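Local coordinates for fatty acid amide hydrolase (Candida albicans, PDB 6KVR), which probably hydrolyses monocarboxylic acid amides to the carboxylate and ammonium, as a member of the amidase signature family of serine hydrolases, at residues H209-N214 with T416-W421; S20-K25 with G410-L415; I346-G351 with I377-P382; K105-R110 with G245-V250. All blocks are in the same frame, centred on the assembly; numbering follows the deposited sequence.

Overall arrangement
From the N terminus, residues 20-25 on helix 20-40 close the longest loop by meeting residues 410-415, between helices 402-409 and 417-423 (contact 2); contacts 3 and 4 are both nested inside it. Contact 4 joins helix 100-118 to the start of strand 248-253. Before it closes, the loop of contact 1 opens at residues 209-214, so the two cross; contact 1 joins the loop after strand 199-201 to helix 417-423 through residues 416-421, just past contact 2, which it also crosses and touches. Contact 3, nested within contact 1, pairs strand 343-346 with edge strand 376-379. Contacts 3 and 4 reach the same mixed sheet, with centres about 37 Å apart.

Contact 1: H209-N214 with T416-W421; sequences HLDSAN and TKLTKW
A loop of the amidase fold, the one that follows strand 199-201, is docked here against the first turn of helix 417-423, and the contact is organised round one imidazole. H209 has CG anti to its carbonyl carbon (chi1 -47°), which carries the ring across to the helix.

The polar part is a single hydrogen bond. NE2 of H209 donates to OG1 of T419 at 2.9 Å, with an N-H...O angle of 154°, and the hydroxyl oxygen lies in the ring plane. That hydroxyl is also hydrogen-bonded to Q205, whose OE1 is bonded to the backbone N of T416 as well, so the residue that receives the imidazole N-H is itself tied to the chain leading into the loop. The geometry is consistent with a proton on NE2, since the T419 hydroxyl can in turn donate to Q205 OE1.

The apolar part lies over and beside the same ring. L418 places CB over one face, offset toward the rim, in a CH-pi contact 3.5 Å from the ring centroid. Its CD1 continues to CB of D211, the two side chains crossing at about a right angle; the D211 carboxylate is held elsewhere, by the S229 hydroxyl and the backbone N of E476. H209 is thus fixed by a bond at its edge and a methylene on its face, about 6 Å from the side chain of S233, a predicted member of the charge relay.

Further along the loop, A213 meets T416, the N-cap residue of the helix, which offers its methyl: CG2 of T416 rests 3.6 Å from CB of A213.

Contact 2: S20-K25 with G410-L415; sequences SEIYTK and GSNEPL
S20 opens the helix, and its carbonyl oxygen is gripped twice one turn on: T24 N donates to S20 O, and so does T24 OG1, at 2.6 Å. This keeps the T24 hydroxyl folded back on its own helix, while the face carrying I22 and Y23 meets the loop 410-415.

I22 takes the outer margin. Its CG2 is 3.7 Å from OD1 of N412, and CD1 reaches the same oxygen, so the aliphatic branches lie against the amide obliquely.

Y23 is the centre of the contact. With CG anti to the backbone N (chi1 174°), its ring extends over the loop and meets successive residues with different parts. P414 lays CD over the middle of one face, a CH-pi contact 3.8 Å from the ring centroid and only 6° off the normal. The CD1 side of the ring runs against E413, with CD1 3.4 Å from E413 CA, and S411 O lies in plane at the edge. Nearer the helix, CB of Y23 packs on N412 O at 3.5 Å. No hydrogen bond crosses between the segments; the contact rests on van der Waals and CH-pi packing.

Within the loop, S411 OG accepts from E413 N in an ST turn, and N412 leaves the preceding helix with positive phi (58°). The E413 carboxylate leads away from Y23 to Q205, N215 and V173.

The pairing therefore seats the start of the N-terminal helix 20-40 on the connection between helices 402-409 and 417-423, with V31 of helix 20-40 also touching Y23 and W27 touching S411.

Contact 3: I346-G351 with I377-P382; sequences IIRDDG and IIEFDP
R348 and E379 meet side-on, each bent at chi2 so that the charged ends turn toward one another. NE of R348 donates to OE1 of E379 at 2.9 Å, and NH2 of R348 to OE2 of E379 at 2.8 Å. Both oxygens use their syn lone pairs and both lie near the guanidinium plane, although the carboxylate is rotated 33° from it. This bidentate salt bridge fixes the rotation of both groups, while the remaining nitrogen, NH1, bonds N364 of helix 357-372.

I347 and F380 lie side by side and point the same way, CG1 of I347 3.8 Å from CD2 of F380. CD1 of I347 crosses obliquely to the ring of P382. The phenyl ring also stacks with F454 and lies against I463 of strand 462-466.

These pairs decorate a parallel beta connection: strand 343-346 is connected by way of helix 357-372 to the parallel strand 376-379, a beta-alpha-beta crossover that ends at the outermost strand of the mixed sheet. I346 N donates to I378 O at 2.8 Å, almost along the C=O axis, and F380 N returns the bond to I346 O at 3.0 Å. I346 and E379 are the bridge pair, their side chains on the same face of the sheet, where V367 of the crossover helix touches I346.

Beyond the bridge, direct backbone hydrogen bonds give way to waters, while P382 still packs on I347 and D350. One water accepts from R348 N and donates to F380 O; a second donates to D349 O and to OD1 of D381. D349 OD1 accepts from G351 N at 2.7 Å, forming an Asx turn, and also makes a salt bridge with R520.

Contact 4: K105-R110 with G245-V250; sequences KAFAHR and GSAIGV
F107 supplies much of the tight part of this contact between helix 100-118 and the chain entering strand 248-253. Its CG is anti to the carbonyl carbon (chi1 -80°), and the ring reaches out from the helix along the backbone of S246 and A247. CE1 of F107 comes within 3.6 Å of A247 N, and CZ meets the methyl of A247 at 3.8 Å. P154, T82 and L89 also touch this ring, so it is buried among several elements.

One turn on, the close packing continues at R110 and G245, whose CA atoms are 4.8 Å apart; having no side chain at G245 probably helps the backbones come close. The extended arginine then runs past the glycine: its NE bonds Y243 O, NH1 forms a salt bridge with D83, and NH2 bonds Y69. The looser, solvent side is the far side of the helix, where K105 is exposed and H109 partly so.

No hydrogen bond joins the segments. F107 O and G245 O, both acceptors, lie 3.4 Å apart, and G245 O is satisfied by the Y198 hydroxyl. Cohesion is accordingly van der Waals, ring against peptide backbone and one methyl, while the polar groups beside it depend on third parties.

Contact 1: H209-N214 with T416-W421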
loop_
_atom_site.group_PDB
_atom_site.type_symbol
_atom_site.label_atom_id
_atom_site.label_comp_id
_atom_site.label_asym_id
_atom_site.label_seq_id
_atom_site.Cartn_x
_atom_site.Cartn_y
_atom_site.Cartn_z
ATOM N N HIS A 209 5.722 -6.584 23.090
ATOM C CA HIS A 209 6.059 -7.860 23.699
ATOM C C HIS A 209 5.174 -8.944 23.100
ATOM O O HIS A 209 3.992 -8.721 22.821
ATOM C CB HIS A 209 5.822 -7.937 25.247
ATOM C CG HIS A 209 6.335 -6.782 26.047
ATOM N ND1 HIS A 209 6.344 -6.802 27.432
ATOM C CD2 HIS A 209 6.840 -5.577 25.687
ATOM C CE1 HIS A 209 6.840 -5.667 27.885
ATOM N NE2 HIS A 209 7.140 -4.902 26.851
ATOM N N LEU A 210 5.719 -10.145 22.971
ATOM C CA LEU A 210 4.848 -11.311 22.819
ATOM C C LEU A 210 4.385 -11.826 24.181
ATOM O O LEU A 210 4.352 -13.032 24.436
ATOM C CB LEU A 210 5.552 -12.397 22.013
ATOM C CG LEU A 210 5.855 -12.039 20.547
ATOM C CD1 LEU A 210 6.251 -13.280 19.736
ATOM C CD2 LEU A 210 4.699 -11.300 19.863
ATOM N N ASP A 211 3.996 -10.894 25.048
ATOM C CA ASP A 211 3.659 -11.091 26.458
ATOM C C ASP A 211 2.864 -9.861 26.900
ATOM O O ASP A 211 2.561 -8.992 26.078
ATOM C CB ASP A 211 4.927 -11.291 27.293
ATOM C CG ASP A 211 4.633 -11.801 28.686
ATOM O OD1 ASP A 211 5.431 -11.500 29.606
ATOM O OD2 ASP A 211 3.601 -12.503 28.862
ATOM N N SER A 212 2.586 -9.737 28.213
ATOM C CA SER A 212 1.576 -8.792 28.680
ATOM C C SER A 212 2.012 -7.769 29.737
ATOM O O SER A 212 1.202 -6.885 30.067
ATOM C CB SER A 212 0.362 -9.557 29.240
ATOM O OG SER A 212 0.763 -10.688 29.993
ATOM N N ALA A 213 3.236 -7.834 30.272
ATOM C CA ALA A 213 3.558 -7.011 31.443
ATOM C C ALA A 213 3.281 -5.539 31.176
ATOM O O ALA A 213 3.741 -4.977 30.182
ATOM C CB ALA A 213 5.020 -7.195 31.863
ATOM N N ASN A 214 2.505 -4.924 32.066
ATOM C CA ASN A 214 2.236 -3.493 32.010
ATOM C C ASN A 214 2.056 -2.969 33.435
ATOM O O ASN A 214 1.850 -3.738 34.381
ATOM C CB ASN A 214 0.994 -3.201 31.164
ATOM C CG ASN A 214 -0.281 -3.697 31.827
ATOM O OD1 ASN A 214 -0.851 -3.018 32.686
ATOM N ND2 ASN A 214 -0.738 -4.884 31.428
ATOM N N THR A 416 9.425 -2.035 31.949
ATOM C CA THR A 416 9.282 -3.481 32.068
ATOM C C THR A 416 10.498 -4.200 31.461
ATOM O O THR A 416 11.234 -3.648 30.634
ATOM C CB THR A 416 7.965 -3.871 31.389
ATOM O OG1 THR A 416 6.871 -3.618 32.295
ATOM C CG2 THR A 416 7.954 -5.282 30.860
ATOM N N LYS A 417 10.721 -5.441 31.899
ATOM C CA LYS A 417 11.859 -6.218 31.410
ATOM C C LYS A 417 11.817 -6.396 29.890
ATOM O O LYS A 417 12.814 -6.164 29.194
ATOM C CB LYS A 417 11.898 -7.586 32.102
ATOM C CG LYS A 417 12.992 -8.501 31.560
ATOM C CD LYS A 417 12.911 -9.907 32.123
ATOM C CE LYS A 417 13.655 -10.872 31.211
ATOM N NZ LYS A 417 13.372 -12.277 31.573
ATOM N N LEU A 418 10.682 -6.838 29.357
ATOM C CA LEU A 418 10.644 -7.037 27.909
ATOM C C LEU A 418 10.551 -5.724 27.148
ATOM O O LEU A 418 10.715 -5.732 25.926
ATOM C CB LEU A 418 9.492 -7.977 27.515
ATOM C CG LEU A 418 9.759 -9.435 27.931
ATOM C CD1 LEU A 418 8.705 -10.412 27.404
ATOM C CD2 LEU A 418 11.188 -9.885 27.527
ATOM N N THR A 419 10.323 -4.605 27.840
ATOM C CA THR A 419 10.366 -3.295 27.195
ATOM C C THR A 419 11.808 -2.888 26.936
ATOM O O THR A 419 12.148 -2.453 25.829
ATOM C CB THR A 419 9.652 -2.253 28.065
ATOM O OG1 THR A 419 8.239 -2.370 27.884
ATOM C CG2 THR A 419 10.070 -0.842 27.714
ATOM N N LYS A 420 12.666 -3.035 27.951
ATOM C CA LYS A 420 14.106 -2.909 27.755
ATOM C C LYS A 420 14.578 -3.794 26.603
ATOM O O LYS A 420 15.418 -3.391 25.793
ATOM C CB LYS A 420 14.833 -3.284 29.048
ATOM C CG LYS A 420 14.456 -2.420 30.262
ATOM C CD LYS A 420 15.201 -2.886 31.527
ATOM C CE LYS A 420 15.075 -1.886 32.669
ATOM N NZ LYS A 420 15.695 -2.390 33.940
ATOM N N TRP A 421 14.032 -5.005 26.517
ATOM C CA TRP A 421 14.408 -5.923 25.452
ATOM C C TRP A 421 14.089 -5.339 24.069
ATOM O O TRP A 421 14.959 -5.294 23.191
ATOM C CB TRP A 421 13.697 -7.267 25.675
ATOM C CG TRP A 421 13.946 -8.261 24.606
ATOM C CD1 TRP A 421 13.085 -8.621 23.605
ATOM C CD2 TRP A 421 15.152 -9.009 24.385
ATOM N NE1 TRP A 421 13.673 -9.563 22.790
ATOM C CE2 TRP A 421 14.944 -9.810 23.239
ATOM C CE3 TRP A 421 16.381 -9.084 25.046
ATOM C CZ2 TRP A 421 15.919 -10.687 22.750
ATOM C CZ3 TRP A 421 17.353 -9.950 24.556
ATOM C CH2 TRP A 421 17.116 -10.739 23.420
#

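Contact 2: S20-K25 with G410-L415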
loop_
_atom_site.group_PDB
_atom_site.type_symbol
_atom_site.label_atom_id
_atom_site.label_comp_id
_atom_site.label_asym_id
_atom_site.label_seq_id
_atom_site.Cartn_x
_atom_site.Cartn_y
_atom_site.Cartn_z
ATOM N N SER A 20 11.400 7.473 39.215
ATOM C CA SER A 20 10.438 6.924 40.164
ATOM C C SER A 20 9.774 8.003 41.018
ATOM O O SER A 20 8.634 7.819 41.465
ATOM C CB SER A 20 11.111 5.885 41.061
ATOM O OG SER A 20 10.116 5.175 41.786
ATOM N N GLU A 21 10.450 9.124 41.259
ATOM C CA GLU A 21 9.822 10.174 42.056
ATOM C C GLU A 21 8.679 10.830 41.289
ATOM O O GLU A 21 7.561 10.957 41.807
ATOM C CB GLU A 21 10.863 11.209 42.485
ATOM C CG GLU A 21 10.276 12.388 43.249
ATOM C CD GLU A 21 11.299 13.485 43.507
ATOM O OE1 GLU A 21 12.510 13.220 43.314
ATOM O OE2 GLU A 21 10.895 14.606 43.906
ATOM N N ILE A 22 8.932 11.223 40.035
ATOM C CA ILE A 22 7.899 11.880 39.234
ATOM C C ILE A 22 6.731 10.936 38.975
ATOM O O ILE A 22 5.562 11.332 39.081
ATOM C CB ILE A 22 8.495 12.417 37.921
ATOM C CG1 ILE A 22 9.527 13.509 38.216
ATOM C CG2 ILE A 22 7.386 12.956 37.016
ATOM C CD1 ILE A 22 10.225 14.057 36.973
ATOM N N TYR A 23 7.021 9.671 38.647
ATOM C CA TYR A 23 5.940 8.710 38.431
ATOM C C TYR A 23 5.091 8.552 39.687
ATOM O O TYR A 23 3.856 8.608 39.623
ATOM C CB TYR A 23 6.504 7.356 37.981
ATOM C CG TYR A 23 5.462 6.247 37.864
ATOM C CD1 TYR A 23 4.635 6.154 36.747
ATOM C CD2 TYR A 23 5.303 5.292 38.879
ATOM C CE1 TYR A 23 3.678 5.130 36.634
ATOM C CE2 TYR A 23 4.352 4.270 38.772
ATOM C CZ TYR A 23 3.541 4.202 37.645
ATOM O OH TYR A 23 2.586 3.199 37.525
ATOM N N THR A 24 5.729 8.367 40.847
ATOM C CA THR A 24 4.943 8.114 42.058
ATOM C C THR A 24 4.062 9.309 42.423
ATOM O O THR A 24 2.913 9.129 42.836
ATOM C CB THR A 24 5.848 7.738 43.234
ATOM O OG1 THR A 24 6.737 6.687 42.848
ATOM C CG2 THR A 24 5.009 7.238 44.400
ATOM N N LYS A 25 4.562 10.536 42.249
ATOM C CA LYS A 25 3.765 11.704 42.631
ATOM C C LYS A 25 2.677 12.042 41.609
ATOM O O LYS A 25 1.513 12.230 41.982
ATOM C CB LYS A 25 4.661 12.926 42.852
ATOM C CG LYS A 25 4.199 13.772 44.029
ATOM C CD LYS A 25 5.123 14.945 44.344
ATOM C CE LYS A 25 5.396 15.024 45.855
ATOM N NZ LYS A 25 4.159 15.120 46.701
ATOM N N GLY A 410 6.885 10.669 29.143
ATOM C CA GLY A 410 5.816 11.574 29.551
ATOM C C GLY A 410 5.233 11.263 30.919
ATOM O O GLY A 410 4.641 12.147 31.552
ATOM N N SER A 411 5.348 10.016 31.378
ATOM C CA SER A 411 4.934 9.657 32.721
ATOM C C SER A 411 6.089 9.183 33.590
ATOM O O SER A 411 5.891 8.987 34.794
ATOM C CB SER A 411 3.867 8.556 32.675
ATOM O OG SER A 411 4.495 7.295 32.478
ATOM N N ASN A 412 7.267 8.947 33.006
ATOM C CA ASN A 412 8.422 8.418 33.726
ATOM C C ASN A 412 8.133 7.070 34.393
ATOM O O ASN A 412 8.798 6.699 35.363
ATOM C CB ASN A 412 8.920 9.444 34.743
ATOM C CG ASN A 412 9.662 10.576 34.077
ATOM O OD1 ASN A 412 9.217 11.722 34.084
ATOM N ND2 ASN A 412 10.779 10.251 33.451
ATOM N N GLU A 413 7.161 6.322 33.861
ATOM C CA GLU A 413 6.781 5.026 34.416
ATOM C C GLU A 413 7.942 4.038 34.330
ATOM O O GLU A 413 8.769 4.125 33.417
ATOM C CB GLU A 413 5.562 4.454 33.674
ATOM C CG GLU A 413 5.757 4.230 32.151
ATOM C CD GLU A 413 4.617 3.407 31.508
ATOM O OE1 GLU A 413 4.411 2.230 31.905
ATOM O OE2 GLU A 413 3.918 3.934 30.601
ATOM N N PRO A 414 8.026 3.080 35.265
ATOM C CA PRO A 414 9.168 2.155 35.261
ATOM C C PRO A 414 9.133 1.227 34.050
ATOM O O PRO A 414 8.077 0.730 33.649
ATOM C CB PRO A 414 9.011 1.374 36.578
ATOM C CG PRO A 414 7.586 1.550 36.982
ATOM C CD PRO A 414 7.151 2.881 36.441
ATOM N N LEU A 415 10.308 0.997 33.477
ATOM C CA LEU A 415 10.426 0.140 32.304
ATOM C C LEU A 415 10.282 -1.333 32.679
ATOM O O LEU A 415 10.925 -1.820 33.613
ATOM C CB LEU A 415 11.768 0.382 31.627
ATOM C CG LEU A 415 11.889 1.774 30.990
ATOM C CD1 LEU A 415 13.222 1.916 30.292
ATOM C CD2 LEU A 415 10.756 2.023 30.011
#

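Contact 3: I346-G351 with I377-P382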
loop_
_atom_site.group_PDB
_atom_site.type_symbol
_atom_site.label_atom_id
_atom_site.label_comp_id
_atom_site.label_asym_id
_atom_site.label_seq_id
_atom_site.Cartn_x
_atom_site.Cartn_y
_atom_site.Cartn_z
ATOM N N ILE A 346 6.691 -26.801 3.937
ATOM C CA ILE A 346 6.813 -26.971 5.380
ATOM C C ILE A 346 8.105 -26.323 5.839
ATOM O O ILE A 346 9.174 -26.593 5.280
ATOM C CB ILE A 346 6.785 -28.456 5.789
ATOM C CG1 ILE A 346 5.642 -29.186 5.076
ATOM C CG2 ILE A 346 6.643 -28.596 7.316
ATOM C CD1 ILE A 346 4.259 -28.690 5.474
ATOM N N ILE A 347 8.012 -25.482 6.864
ATOM C CA ILE A 347 9.189 -24.952 7.542
ATOM C C ILE A 347 9.322 -25.725 8.846
ATOM O O ILE A 347 8.517 -25.545 9.768
ATOM C CB ILE A 347 9.084 -23.437 7.772
ATOM C CG1 ILE A 347 9.171 -22.690 6.434
ATOM C CG2 ILE A 347 10.180 -22.939 8.723
ATOM C CD1 ILE A 347 9.009 -21.172 6.555
ATOM N N ARG A 348 10.317 -26.615 8.923
ATOM C CA ARG A 348 10.600 -27.327 10.168
ATOM C C ARG A 348 11.493 -26.537 11.108
ATOM O O ARG A 348 11.507 -26.821 12.315
ATOM C CB ARG A 348 11.281 -28.673 9.888
ATOM C CG ARG A 348 10.639 -29.492 8.803
ATOM C CD ARG A 348 9.714 -30.492 9.409
ATOM N NE ARG A 348 9.155 -31.412 8.427
ATOM C CZ ARG A 348 8.500 -32.513 8.761
ATOM N NH1 ARG A 348 8.345 -32.861 10.029
ATOM N NH2 ARG A 348 7.977 -33.277 7.804
ATOM N N ASP A 349 12.242 -25.571 10.576
ATOM C CA ASP A 349 13.254 -24.815 11.301
ATOM C C ASP A 349 13.564 -23.593 10.448
ATOM O O ASP A 349 13.951 -23.737 9.282
ATOM C CB ASP A 349 14.501 -25.686 11.549
ATOM C CG ASP A 349 15.581 -24.991 12.393
ATOM O OD1 ASP A 349 16.096 -23.909 12.022
ATOM O OD2 ASP A 349 15.920 -25.548 13.458
ATOM N N ASP A 350 13.369 -22.390 10.990
ATOM C CA ASP A 350 13.567 -21.197 10.179
ATOM C C ASP A 350 15.038 -20.859 9.966
ATOM O O ASP A 350 15.330 -19.815 9.377
ATOM C CB ASP A 350 12.830 -20.003 10.794
ATOM C CG ASP A 350 13.483 -19.485 12.072
ATOM O OD1 ASP A 350 14.254 -20.226 12.726
ATOM O OD2 ASP A 350 13.205 -18.319 12.420
ATOM N N GLY A 351 15.962 -21.714 10.407
ATOM C CA GLY A 351 17.373 -21.454 10.237
ATOM C C GLY A 351 17.974 -20.548 11.290
ATOM O O GLY A 351 19.188 -20.313 11.260
ATOM N N ILE A 377 3.413 -32.236 -0.316
ATOM C CA ILE A 377 4.183 -31.451 0.639
ATOM C C ILE A 377 5.591 -31.269 0.088
ATOM O O ILE A 377 6.149 -32.165 -0.558
ATOM C CB ILE A 377 4.222 -32.069 2.054
ATOM C CG1 ILE A 377 5.135 -33.278 2.090
ATOM C CG2 ILE A 377 2.817 -32.427 2.566
ATOM C CD1 ILE A 377 5.966 -33.326 3.347
ATOM N N ILE A 378 6.144 -30.083 0.311
ATOM C CA ILE A 378 7.505 -29.734 -0.072
ATOM C C ILE A 378 8.245 -29.391 1.210
ATOM O O ILE A 378 7.754 -28.578 2.003
ATOM C CB ILE A 378 7.526 -28.542 -1.051
ATOM C CG1 ILE A 378 6.827 -28.893 -2.362
ATOM C CG2 ILE A 378 8.942 -28.052 -1.291
ATOM C CD1 ILE A 378 6.688 -27.710 -3.301
ATOM N N GLU A 379 9.400 -30.024 1.433
ATOM C CA GLU A 379 10.239 -29.683 2.577
ATOM C C GLU A 379 11.061 -28.455 2.204
ATOM O O GLU A 379 11.793 -28.464 1.208
ATOM C CB GLU A 379 11.132 -30.853 2.996
ATOM C CG GLU A 379 10.376 -32.067 3.559
ATOM C CD GLU A 379 9.722 -31.841 4.941
ATOM O OE1 GLU A 379 10.253 -31.067 5.768
ATOM O OE2 GLU A 379 8.670 -32.467 5.211
ATOM N N PHE A 380 10.909 -27.389 2.984
ATOM C CA PHE A 380 11.264 -26.036 2.570
ATOM C C PHE A 380 12.274 -25.453 3.550
ATOM O O PHE A 380 11.980 -25.322 4.745
ATOM C CB PHE A 380 10.003 -25.170 2.509
ATOM C CG PHE A 380 10.238 -23.754 2.084
ATOM C CD1 PHE A 380 11.137 -23.451 1.072
ATOM C CD2 PHE A 380 9.514 -22.724 2.670
ATOM C CE1 PHE A 380 11.324 -22.137 0.672
ATOM C CE2 PHE A 380 9.691 -21.413 2.276
ATOM C CZ PHE A 380 10.598 -21.116 1.282
ATOM N N ASP A 381 13.458 -25.108 3.045
ATOM C CA ASP A 381 14.496 -24.456 3.832
ATOM C C ASP A 381 14.443 -22.959 3.518
ATOM O O ASP A 381 15.013 -22.523 2.510
ATOM C CB ASP A 381 15.871 -25.047 3.494
ATOM C CG ASP A 381 16.960 -24.604 4.452
ATOM O OD1 ASP A 381 16.741 -23.655 5.242
ATOM O OD2 ASP A 381 18.047 -25.221 4.417
ATOM N N PRO A 382 13.776 -22.142 4.332
ATOM C CA PRO A 382 13.398 -20.787 3.895
ATOM C C PRO A 382 14.607 -19.876 3.799
ATOM O O PRO A 382 15.427 -19.813 4.725
ATOM C CB PRO A 382 12.432 -20.324 4.995
ATOM C CG PRO A 382 12.872 -21.076 6.205
ATOM C CD PRO A 382 13.310 -22.436 5.699
HETATM O O HOH W 1 12.234 -26.463 7.135
HETATM O O HOH W 2 16.051 -24.087 8.040
#

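Contact 4: K105-R110 with G245-V250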
loop_
_atom_site.group_PDB
_atom_site.type_symbol
_atom_site.label_atom_id
_atom_site.label_comp_id
_atom_site.label_asym_id
_atom_site.label_seq_id
_atom_site.Cartn_x
_atom_site.Cartn_y
_atom_site.Cartn_z
ATOM N N LYS A 105 -25.588 -12.363 28.493
ATOM C CA LYS A 105 -25.385 -12.685 29.904
ATOM C C LYS A 105 -24.516 -13.925 30.076
ATOM O O LYS A 105 -23.741 -14.018 31.038
ATOM C CB LYS A 105 -26.734 -12.886 30.596
ATOM C CG LYS A 105 -27.687 -11.708 30.476
ATOM C CD LYS A 105 -28.793 -11.771 31.520
ATOM C CE LYS A 105 -28.905 -10.477 32.297
ATOM N NZ LYS A 105 -27.818 -10.394 33.317
ATOM N N ALA A 106 -24.638 -14.896 29.165
ATOM C CA ALA A 106 -23.774 -16.068 29.246
ATOM C C ALA A 106 -22.319 -15.676 29.033
ATOM O O ALA A 106 -21.457 -15.964 29.872
ATOM C CB ALA A 106 -24.211 -17.120 28.232
ATOM N N PHE A 107 -22.039 -14.972 27.927
ATOM C CA PHE A 107 -20.678 -14.533 27.646
ATOM C C PHE A 107 -20.162 -13.597 28.731
ATOM O O PHE A 107 -18.997 -13.690 29.141
ATOM C CB PHE A 107 -20.627 -13.863 26.270
ATOM C CG PHE A 107 -20.572 -14.840 25.138
ATOM C CD1 PHE A 107 -19.386 -15.486 24.826
ATOM C CD2 PHE A 107 -21.709 -15.130 24.396
ATOM C CE1 PHE A 107 -19.334 -16.395 23.800
ATOM C CE2 PHE A 107 -21.667 -16.043 23.368
ATOM C CZ PHE A 107 -20.475 -16.675 23.062
ATOM N N ALA A 108 -21.018 -12.703 29.227
ATOM C CA ALA A 108 -20.601 -11.789 30.285
ATOM C C ALA A 108 -20.165 -12.555 31.532
ATOM O O ALA A 108 -19.135 -12.237 32.151
ATOM C CB ALA A 108 -21.742 -10.823 30.614
ATOM N N HIS A 109 -20.963 -13.556 31.931
ATOM C CA HIS A 109 -20.577 -14.452 33.012
ATOM C C HIS A 109 -19.246 -15.135 32.702
ATOM O O HIS A 109 -18.313 -15.101 33.511
ATOM C CB HIS A 109 -21.694 -15.487 33.224
ATOM C CG HIS A 109 -21.573 -16.285 34.488
ATOM N ND1 HIS A 109 -22.586 -17.106 34.941
ATOM C CD2 HIS A 109 -20.563 -16.402 35.385
ATOM C CE1 HIS A 109 -22.207 -17.686 36.067
ATOM N NE2 HIS A 109 -20.987 -17.273 36.360
ATOM N N ARG A 110 -19.132 -15.741 31.514
ATOM C CA ARG A 110 -17.911 -16.470 31.188
ATOM C C ARG A 110 -16.699 -15.540 31.115
ATOM O O ARG A 110 -15.584 -15.959 31.454
ATOM C CB ARG A 110 -18.095 -17.246 29.879
ATOM C CG ARG A 110 -17.091 -18.392 29.680
ATOM C CD ARG A 110 -17.564 -19.431 28.649
ATOM N NE ARG A 110 -16.479 -20.317 28.228
ATOM C CZ ARG A 110 -16.637 -21.461 27.571
ATOM N NH1 ARG A 110 -17.837 -21.920 27.249
ATOM N NH2 ARG A 110 -15.564 -22.171 27.233
ATOM N N GLY A 245 -14.606 -16.550 26.803
ATOM C CA GLY A 245 -15.234 -15.391 27.409
ATOM C C GLY A 245 -15.830 -14.405 26.423
ATOM O O GLY A 245 -16.545 -13.490 26.849
ATOM N N SER A 246 -15.549 -14.556 25.132
ATOM C CA SER A 246 -16.255 -13.806 24.108
ATOM C C SER A 246 -16.344 -14.686 22.869
ATOM O O SER A 246 -15.654 -15.699 22.757
ATOM C CB SER A 246 -15.559 -12.468 23.797
ATOM O OG SER A 246 -14.316 -12.681 23.157
ATOM N N ALA A 247 -17.182 -14.271 21.918
ATOM C CA ALA A 247 -17.385 -15.055 20.705
ATOM C C ALA A 247 -16.347 -14.757 19.622
ATOM O O ALA A 247 -15.974 -15.658 18.851
ATOM C CB ALA A 247 -18.796 -14.802 20.157
ATOM N N ILE A 248 -15.913 -13.499 19.511
ATOM C CA ILE A 248 -14.822 -13.103 18.630
ATOM C C ILE A 248 -14.015 -12.037 19.353
ATOM O O ILE A 248 -14.559 -11.244 20.128
ATOM C CB ILE A 248 -15.310 -12.561 17.264
ATOM C CG1 ILE A 248 -16.316 -13.506 16.621
ATOM C CG2 ILE A 248 -14.134 -12.340 16.310
ATOM C CD1 ILE A 248 -16.888 -13.002 15.296
ATOM N N GLY A 249 -12.705 -12.039 19.117
ATOM C CA GLY A 249 -11.850 -10.973 19.602
ATOM C C GLY A 249 -11.181 -10.218 18.467
ATOM O O GLY A 249 -11.005 -10.754 17.370
ATOM N N VAL A 250 -10.807 -8.972 18.715
ATOM C CA VAL A 250 -10.143 -8.126 17.727
ATOM C C VAL A 250 -8.798 -7.707 18.298
ATOM O O VAL A 250 -8.736 -7.124 19.388
ATOM C CB VAL A 250 -10.984 -6.893 17.367
ATOM C CG1 VAL A 250 -10.364 -6.149 16.148
ATOM C CG2 VAL A 250 -12.402 -7.307 17.067
#